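Local coordinates for protein N-acetylneuraminate epimerase (Escherichia coli, PDB 2UVK) that speeds the interconversion of the alpha and beta anomers of N-acetylneuraminic acid (sialic acid) in the periplasm, at residues Q83-D87 against H104-A110. Sequence-based numbering, arbitrary orientation. Where two conformers were deposited one is given.
Sequences QVFND and HAPMGMA
The carbonyl oxygen of Ala105 is gripped from two subunits. Within the chain Asn86 ND2 reaches Ala105 O at 3.0 Å, nearly straight at 169°. The bond lies in the carbonyl plane, on a lone pair, and almost in the plane of the amide. Asn130 ND2 of the second subunit binds the same oxygen. CG of Asn86 stands between its backbone N and carbonyl carbon (chi1 76°), which brings ND2 within bonding distance of Ala105 O. Replacing the Asn86 side chain by an alanine is likely to leave Ala105 O with its bond from the second subunit but without the one from this chain, weakening the tie between 83-87 and 104-110. Asn86 also works through its backbone, since Ala105 N makes a weak bond to Asn86 O at 3.4 Å. Further along, Met109 N donates to Phe85 O at 3.0 Å. Val84 CG1 packs over the Gly108-Met109 peptide and meets the Ala110 methyl, CG1 to CB 3.8 Å, an apolar contact. Selenomethionine Met109 bends at chi3 (-72°), and its CE rests 3.5 Å from Asp87 O. Both segments belong to the second Kelch repeat of the beta-propeller. Residues 104-110 lie in the loop between strands 97-100 and 112-117, pack on strands 169-174 and 179-185, and meet the second subunit, while Val84 touches Phe132 of helix 129-142.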
loop_
_atom_site.group_PDB
_atom_site.type_symbol
_atom_site.label_atom_id
_atom_site.label_comp_id
_atom_site.label_asym_id
_atom_site.label_seq_id
_atom_site.Cartn_x
_atom_site.Cartn_y
_atom_site.Cartn_z
ATOM N N GLN B 83 -8.068 11.490 -7.374
ATOM C CA GLN B 83 -7.465 10.263 -6.905
ATOM C C GLN B 83 -5.989 10.221 -7.281
ATOM O O GLN B 83 -5.529 10.973 -8.119
ATOM C CB GLN B 83 -8.137 9.043 -7.507
ATOM C CG GLN B 83 -7.920 8.950 -9.014
ATOM C CD GLN B 83 -7.939 7.550 -9.543
ATOM O OE1 GLN B 83 -8.470 6.629 -8.921
ATOM N NE2 GLN B 83 -7.469 7.402 -10.778
ATOM N N VAL B 84 -5.309 9.259 -6.685
ATOM C CA VAL B 84 -3.909 8.962 -6.978
ATOM C C VAL B 84 -3.832 7.813 -7.963
ATOM O O VAL B 84 -4.470 6.785 -7.782
ATOM C CB VAL B 84 -3.187 8.533 -5.661
ATOM C CG1 VAL B 84 -1.754 8.120 -5.910
ATOM C CG2 VAL B 84 -3.249 9.619 -4.660
ATOM N N PHE B 85 -2.979 7.961 -8.977
ATOM C CA PHE B 85 -2.793 6.905 -9.980
ATOM C C PHE B 85 -1.576 6.029 -9.678
ATOM O O PHE B 85 -0.689 6.468 -8.959
ATOM C CB PHE B 85 -2.599 7.534 -11.377
ATOM C CG PHE B 85 -3.863 8.112 -11.969
ATOM C CD1 PHE B 85 -4.548 7.392 -12.913
ATOM C CD2 PHE B 85 -4.292 9.381 -11.670
ATOM C CE1 PHE B 85 -5.701 7.890 -13.465
ATOM C CE2 PHE B 85 -5.425 9.886 -12.233
ATOM C CZ PHE B 85 -6.120 9.120 -13.157
ATOM N N ASN B 86 -1.543 4.819 -10.224
ATOM C CA ASN B 86 -0.418 3.887 -10.035
ATOM C C ASN B 86 0.113 3.398 -11.367
ATOM O O ASN B 86 0.667 2.318 -11.449
ATOM C CB ASN B 86 -0.807 2.675 -9.175
ATOM C CG ASN B 86 -1.648 1.641 -9.942
ATOM O OD1 ASN B 86 -2.478 2.020 -10.791
ATOM N ND2 ASN B 86 -1.440 0.350 -9.670
ATOM N N ASP B 87 -0.079 4.198 -12.409
ATOM C CA ASP B 87 0.206 3.736 -13.769
ATOM C C ASP B 87 1.510 4.275 -14.350
ATOM O O ASP B 87 2.187 5.125 -13.752
ATOM C CB ASP B 87 -0.974 4.050 -14.706
ATOM C CG ASP B 87 -1.304 5.527 -14.783
ATOM O OD1 ASP B 87 -0.585 6.365 -14.163
ATOM O OD2 ASP B 87 -2.320 5.875 -15.447
ATOM N N HIS B 104 1.403 -2.474 -13.180
ATOM C CA HIS B 104 0.664 -2.102 -11.960
ATOM C C HIS B 104 1.601 -1.896 -10.782
ATOM O O HIS B 104 2.058 -2.869 -10.173
ATOM C CB HIS B 104 -0.339 -3.207 -11.652
ATOM C CG HIS B 104 -1.403 -3.315 -12.698
ATOM N ND1 HIS B 104 -1.406 -4.269 -13.695
ATOM C CD2 HIS B 104 -2.479 -2.526 -12.919
ATOM C CE1 HIS B 104 -2.460 -4.070 -14.468
ATOM N NE2 HIS B 104 -3.106 -3.005 -14.041
ATOM N N ALA B 105 1.889 -0.641 -10.457
ATOM C CA ALA B 105 2.722 -0.358 -9.298
ATOM C C ALA B 105 1.984 -0.782 -8.025
ATOM O O ALA B 105 0.775 -0.572 -7.902
ATOM C CB ALA B 105 3.065 1.117 -9.262
ATOM N N PRO B 106 2.705 -1.388 -7.080
ATOM C CA PRO B 106 2.070 -1.855 -5.860
ATOM C C PRO B 106 1.516 -0.771 -4.953
ATOM O O PRO B 106 0.692 -1.078 -4.071
ATOM C CB PRO B 106 3.181 -2.648 -5.165
ATOM C CG PRO B 106 4.411 -2.091 -5.715
ATOM C CD PRO B 106 4.118 -1.822 -7.136
HETATM N N MSE B 107 1.963 0.462 -5.153
HETATM C CA MSE B 107 1.457 1.612 -4.401
HETATM C C MSE B 107 1.068 2.730 -5.360
HETATM O O MSE B 107 1.713 2.927 -6.393
HETATM C CB MSE B 107 2.516 2.109 -3.404
HETATM C CG MSE B 107 2.516 1.395 -2.024
HETATM SE SE MSE B 107 3.322 -0.384 -1.994
HETATM C CE MSE B 107 5.206 0.096 -2.258
ATOM N N GLY B 108 0.004 3.465 -5.036
ATOM C CA GLY B 108 -0.264 4.676 -5.746
ATOM C C GLY B 108 0.960 5.569 -5.651
ATOM O O GLY B 108 1.778 5.429 -4.732
HETATM N N MSE B 109 1.100 6.493 -6.592
HETATM C CA MSE B 109 2.274 7.350 -6.698
HETATM C C MSE B 109 1.866 8.805 -6.872
HETATM O O MSE B 109 1.549 9.247 -7.974
HETATM C CB MSE B 109 3.110 6.873 -7.882
HETATM C CG MSE B 109 3.680 5.499 -7.652
HETATM SE SE MSE B 109 4.774 4.879 -9.174
HETATM C CE MSE B 109 3.320 4.548 -10.440
ATOM N N ALA B 110 1.833 9.544 -5.765
ATOM C CA ALA B 110 1.680 10.999 -5.759
ATOM C C ALA B 110 2.425 11.592 -4.599
ATOM O O ALA B 110 2.147 11.210 -3.469
ATOM C CB ALA B 110 0.195 11.427 -5.702
#